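Uncharacterized NTF-2 like protein (Burkholderia xenovorans LB400, PDB 3EN8) is of unknown function but has an NTF2-like, SnoaL-type fold, binds a calcium ion and assembles from two subunits. Local coordinates at residues A[57-69]-A[76-88]. Numbering follows the deposited sequence. Where two conformers were deposited one is given.
Sequences HHPGKPAGFEVRR and LWITEYSISYNGR
Phe65 and Tyr81 meet across the antiparallel hairpin of strands 64-73 and 76-85, at one edge of the curved NTF2-like sheet. Their rings cross with planes 32° apart, Phe65 CE2 lying 3.4 Å from Tyr81 CD2. Tyr81 CG sits between its backbone N and carbonyl carbon (chi1 63°), which brings the ring beside Phe65, on the face that packs against Trp15 of helix 3-20; the Tyr81 hydroxyl hydrogen-bonds to Gln108. Ile83 CG2 packs alongside, 3.9 Å from Phe65 CD2, on the same side of that ring as Tyr81.

On the opposite face lies Glu80, paired with two arginines by a classic bulge: Arg68 N and Arg69 N both donate to Glu80 O, from the same face of that carbonyl plane. The carboxylate salt-bridges neither; one water joins OE1 to Arg68 NE, another OE2 to Arg69 NH1. Tyr109 and Glu97 of the second subunit bond Glu80 and Arg69, respectively; the C-terminal carboxylate of Gly128 in the same chain holds Arg68.

Where strand 76-85 enters the type I' turn 85-88, Pro59, after a cis peptide bond, crosses the Tyr85 side chain at about a right angle in an off-centre CH-pi contact, CB 4.1 Å from the ring centroid. At that ring's edge, Tyr85 OH donates to Gly60 O at 2.6 Å.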
loop_
_atom_site.group_PDB
_atom_site.type_symbol
_atom_site.label_atom_id
_atom_site.label_comp_id
_atom_site.label_asym_id
_atom_site.label_seq_id
_atom_site.Cartn_x
_atom_site.Cartn_y
_atom_site.Cartn_z
ATOM N N HIS A 57 22.226 -5.708 -5.864
ATOM C CA HIS A 57 22.703 -5.844 -7.235
ATOM C C HIS A 57 22.099 -4.745 -8.068
ATOM O O HIS A 57 22.770 -4.013 -8.807
ATOM C CB HIS A 57 22.261 -7.190 -7.823
ATOM C CG HIS A 57 22.754 -7.422 -9.216
ATOM N ND1 HIS A 57 21.944 -7.294 -10.325
ATOM C CD2 HIS A 57 23.986 -7.727 -9.682
ATOM C CE1 HIS A 57 22.654 -7.538 -11.414
ATOM N NE2 HIS A 57 23.896 -7.800 -11.052
ATOM N N HIS A 58 20.787 -4.692 -7.962
ATOM C CA HIS A 58 19.993 -3.669 -8.642
ATOM C C HIS A 58 18.597 -3.522 -8.048
ATOM O O HIS A 58 17.893 -4.519 -7.879
ATOM C CB HIS A 58 19.896 -3.992 -10.131
ATOM C CG HIS A 58 19.104 -2.990 -10.902
ATOM N ND1 HIS A 58 19.693 -1.971 -11.621
ATOM C CD2 HIS A 58 17.766 -2.821 -11.033
ATOM C CE1 HIS A 58 18.752 -1.230 -12.178
ATOM N NE2 HIS A 58 17.574 -1.726 -11.840
ATOM N N PRO A 59 18.165 -2.271 -7.785
ATOM C CA PRO A 59 18.815 -1.026 -8.219
ATOM C C PRO A 59 19.916 -0.513 -7.291
ATOM O O PRO A 59 20.546 0.509 -7.554
ATOM C CB PRO A 59 17.649 -0.026 -8.238
ATOM C CG PRO A 59 16.750 -0.492 -7.142
ATOM C CD PRO A 59 16.902 -2.008 -7.071
ATOM N N GLY A 60 20.163 -1.252 -6.226
ATOM C CA GLY A 60 21.145 -0.827 -5.223
ATOM C C GLY A 60 20.654 0.353 -4.413
ATOM O O GLY A 60 19.472 0.636 -4.373
ATOM N N LYS A 61 21.587 1.053 -3.788
ATOM C CA LYS A 61 21.254 2.171 -2.900
ATOM C C LYS A 61 20.508 3.300 -3.630
ATOM O O LYS A 61 20.957 3.776 -4.672
ATOM C CB LYS A 61 22.525 2.740 -2.269
ATOM C CG LYS A 61 22.257 3.817 -1.238
ATOM C CD LYS A 61 23.478 4.643 -1.012
ATOM C CE LYS A 61 23.177 5.857 -0.169
ATOM N NZ LYS A 61 24.435 6.604 0.084
ATOM N N PRO A 62 19.378 3.756 -3.076
ATOM C CA PRO A 62 18.684 4.876 -3.721
ATOM C C PRO A 62 19.441 6.218 -3.611
ATOM O O PRO A 62 20.119 6.467 -2.625
ATOM C CB PRO A 62 17.373 4.929 -2.960
ATOM C CG PRO A 62 17.688 4.411 -1.626
ATOM C CD PRO A 62 18.701 3.339 -1.831
ATOM N N ALA A 63 19.359 7.042 -4.654
ATOM C CA ALA A 63 19.993 8.378 -4.638
ATOM C C ALA A 63 19.269 9.303 -3.662
ATOM O O ALA A 63 19.809 10.307 -3.192
ATOM C CB ALA A 63 20.041 9.007 -6.076
ATOM N N GLY A 64 18.016 8.941 -3.394
ATOM C CA GLY A 64 17.112 9.719 -2.551
ATOM C C GLY A 64 16.109 8.797 -1.877
ATOM O O GLY A 64 15.597 7.890 -2.502
ATOM N N PHE A 65 15.857 9.068 -0.604
ATOM C CA PHE A 65 14.986 8.227 0.281
ATOM C C PHE A 65 14.374 9.073 1.372
ATOM O O PHE A 65 15.068 9.874 2.027
ATOM C CB PHE A 65 15.783 7.086 0.922
ATOM C CG PHE A 65 14.929 6.121 1.720
ATOM C CD1 PHE A 65 14.489 6.454 2.973
ATOM C CD2 PHE A 65 14.579 4.899 1.191
ATOM C CE1 PHE A 65 13.686 5.570 3.709
ATOM C CE2 PHE A 65 13.776 4.011 1.924
ATOM C CZ PHE A 65 13.335 4.360 3.168
ATOM N N GLU A 66 13.062 8.905 1.555
ATOM C CA GLU A 66 12.353 9.606 2.631
ATOM C C GLU A 66 11.114 8.838 3.054
ATOM O O GLU A 66 10.307 8.412 2.227
ATOM C CB GLU A 66 11.980 11.006 2.148
ATOM C CG GLU A 66 11.120 11.848 3.025
ATOM C CD GLU A 66 10.843 13.190 2.339
ATOM O OE1 GLU A 66 10.242 13.199 1.237
ATOM O OE2 GLU A 66 11.262 14.219 2.887
ATOM N N VAL A 67 10.988 8.633 4.353
ATOM C CA VAL A 67 9.770 7.983 4.873
ATOM C C VAL A 67 8.662 9.016 4.961
ATOM O O VAL A 67 8.866 10.150 5.447
ATOM C CB VAL A 67 9.979 7.320 6.241
ATOM C CG1 VAL A 67 8.616 6.776 6.785
ATOM C CG2 VAL A 67 11.004 6.165 6.125
ATOM N N ARG A 68 7.485 8.625 4.477
ATOM C CA ARG A 68 6.281 9.472 4.554
ATOM C C ARG A 68 5.484 9.199 5.834
ATOM O O ARG A 68 5.113 10.074 6.636
ATOM C CB ARG A 68 5.362 9.211 3.351
ATOM C CG ARG A 68 4.130 10.102 3.350
ATOM C CD ARG A 68 3.154 9.801 2.211
ATOM N NE ARG A 68 1.957 10.660 2.246
ATOM C CZ ARG A 68 1.857 11.828 1.609
ATOM N NH1 ARG A 68 2.877 12.321 0.925
ATOM N NH2 ARG A 68 0.735 12.537 1.689
ATOM N N ARG A 69 5.239 7.942 6.026
ATOM C CA ARG A 69 4.430 7.483 7.179
ATOM C C ARG A 69 4.607 6.001 7.451
ATOM O O ARG A 69 4.679 5.193 6.532
ATOM C CB ARG A 69 2.949 7.741 6.921
ATOM C CG ARG A 69 2.066 7.437 8.117
ATOM C CD ARG A 69 0.633 7.818 7.868
ATOM N NE ARG A 69 -0.119 7.701 9.127
ATOM C CZ ARG A 69 -1.440 7.675 9.183
ATOM N NH1 ARG A 69 -2.146 7.719 8.061
ATOM N NH2 ARG A 69 -2.050 7.571 10.339
ATOM N N LEU A 76 1.007 -6.402 11.832
ATOM C CA LEU A 76 0.793 -5.800 10.502
ATOM C C LEU A 76 1.325 -4.384 10.436
ATOM O O LEU A 76 0.870 -3.505 11.185
ATOM C CB LEU A 76 -0.692 -5.809 10.145
ATOM C CG LEU A 76 -1.088 -5.288 8.751
ATOM C CD1 LEU A 76 -0.422 -6.161 7.651
ATOM C CD2 LEU A 76 -2.603 -5.317 8.607
ATOM N N TRP A 77 2.215 -4.165 9.470
ATOM C CA TRP A 77 2.933 -2.903 9.342
ATOM C C TRP A 77 2.923 -2.411 7.896
ATOM O O TRP A 77 3.021 -3.170 6.941
ATOM C CB TRP A 77 4.350 -3.047 9.905
ATOM C CG TRP A 77 4.224 -3.229 11.406
ATOM C CD1 TRP A 77 3.902 -4.371 12.061
ATOM C CD2 TRP A 77 4.280 -2.200 12.389
ATOM N NE1 TRP A 77 3.748 -4.126 13.415
ATOM C CE2 TRP A 77 3.961 -2.787 13.630
ATOM C CE3 TRP A 77 4.555 -0.821 12.343
ATOM C CZ2 TRP A 77 3.958 -2.054 14.800
ATOM C CZ3 TRP A 77 4.513 -0.116 13.478
ATOM C CH2 TRP A 77 4.210 -0.728 14.708
ATOM N N ILE A 78 2.764 -1.110 7.767
ATOM C CA ILE A 78 2.795 -0.502 6.452
ATOM C C ILE A 78 3.514 0.833 6.416
ATOM O O ILE A 78 3.213 1.776 7.142
ATOM C CB ILE A 78 1.395 -0.427 5.812
ATOM C CG1 ILE A 78 1.541 0.010 4.355
ATOM C CG2 ILE A 78 0.417 0.467 6.608
ATOM C CD1 ILE A 78 0.237 -0.083 3.580
ATOM N N THR A 79 4.488 0.856 5.535
ATOM C CA THR A 79 5.380 2.000 5.381
ATOM C C THR A 79 5.138 2.591 4.008
ATOM O O THR A 79 5.167 1.900 2.983
ATOM C CB THR A 79 6.889 1.644 5.562
ATOM O OG1 THR A 79 7.130 1.070 6.839
ATOM C CG2 THR A 79 7.762 2.911 5.363
ATOM N N GLU A 80 4.877 3.887 4.036
ATOM C CA GLU A 80 4.767 4.709 2.857
ATOM C C GLU A 80 6.019 5.537 2.774
ATOM O O GLU A 80 6.411 6.202 3.734
ATOM C CB GLU A 80 3.541 5.636 2.949
ATOM C CG GLU A 80 2.156 4.936 2.980
ATOM C CD GLU A 80 1.093 5.908 3.340
ATOM O OE1 GLU A 80 0.857 6.808 2.508
ATOM O OE2 GLU A 80 0.517 5.782 4.455
ATOM N N TYR A 81 6.655 5.501 1.632
ATOM C CA TYR A 81 7.978 6.172 1.518
ATOM C C TYR A 81 8.250 6.447 0.091
ATOM O O TYR A 81 7.608 5.909 -0.762
ATOM C CB TYR A 81 9.115 5.352 2.135
ATOM C CG TYR A 81 9.449 3.970 1.545
ATOM C CD1 TYR A 81 8.641 2.846 1.806
ATOM C CD2 TYR A 81 10.575 3.774 0.782
ATOM C CE1 TYR A 81 8.952 1.614 1.296
ATOM C CE2 TYR A 81 10.914 2.516 0.271
ATOM C CZ TYR A 81 10.083 1.419 0.532
ATOM O OH TYR A 81 10.431 0.163 0.007
ATOM N N SER A 82 9.218 7.326 -0.131
ATOM C CA SER A 82 9.669 7.676 -1.480
ATOM C C SER A 82 11.125 7.220 -1.671
ATOM O O SER A 82 11.982 7.288 -0.762
ATOM C CB SER A 82 9.553 9.191 -1.717
ATOM O OG SER A 82 8.199 9.590 -1.721
ATOM N N ILE A 83 11.366 6.676 -2.846
ATOM C CA ILE A 83 12.711 6.343 -3.290
ATOM C C ILE A 83 12.969 7.023 -4.638
ATOM O O ILE A 83 12.049 7.211 -5.427
ATOM C CB ILE A 83 12.889 4.815 -3.424
ATOM C CG1 ILE A 83 12.027 4.225 -4.525
ATOM C CG2 ILE A 83 12.557 4.125 -2.106
ATOM C CD1 ILE A 83 12.217 2.730 -4.709
ATOM N N SER A 84 14.193 7.415 -4.917
ATOM C CA SER A 84 14.424 8.066 -6.188
ATOM C C SER A 84 15.801 7.738 -6.742
ATOM O O SER A 84 16.767 7.592 -6.007
ATOM C CB SER A 84 14.236 9.583 -6.027
ATOM O OG SER A 84 14.485 10.300 -7.207
ATOM N N TYR A 85 15.802 7.597 -8.062
ATOM C CA TYR A 85 16.972 7.357 -8.897
ATOM C C TYR A 85 16.833 8.226 -10.131
ATOM O O TYR A 85 15.773 8.303 -10.727
ATOM C CB TYR A 85 17.058 5.884 -9.353
ATOM C CG TYR A 85 17.119 4.866 -8.244
ATOM C CD1 TYR A 85 15.965 4.382 -7.640
ATOM C CD2 TYR A 85 18.339 4.366 -7.820
ATOM C CE1 TYR A 85 16.029 3.451 -6.605
ATOM C CE2 TYR A 85 18.419 3.437 -6.803
ATOM C CZ TYR A 85 17.275 2.976 -6.203
ATOM O OH TYR A 85 17.412 2.057 -5.172
ATOM N N ASN A 86 17.900 8.912 -10.481
ATOM C CA ASN A 86 17.948 9.677 -11.701
ATOM C C ASN A 86 16.914 10.793 -11.764
ATOM O O ASN A 86 16.481 11.197 -12.831
ATOM C CB ASN A 86 17.764 8.760 -12.899
ATOM C CG ASN A 86 18.744 7.619 -12.907
ATOM O OD1 ASN A 86 18.356 6.442 -12.916
ATOM N ND2 ASN A 86 20.025 7.952 -12.880
ATOM N N GLY A 87 16.541 11.290 -10.601
ATOM C CA GLY A 87 15.546 12.360 -10.519
ATOM C C GLY A 87 14.134 11.846 -10.811
ATOM O O GLY A 87 13.241 12.620 -11.168
ATOM N N ARG A 88 13.949 10.538 -10.692
ATOM C CA ARG A 88 12.627 9.933 -10.926
ATOM C C ARG A 88 12.137 9.216 -9.671
ATOM O O ARG A 88 12.582 8.128 -9.342
ATOM C CB ARG A 88 12.611 8.948 -12.099
ATOM C CG ARG A 88 13.014 9.559 -13.380
ATOM C CD ARG A 88 12.699 8.660 -14.576
HETATM O O HOH W 1 9.338 12.340 -1.143
HETATM O O HOH W 2 0.202 9.198 3.696
HETATM O O HOH W 3 -1.496 7.325 5.202
#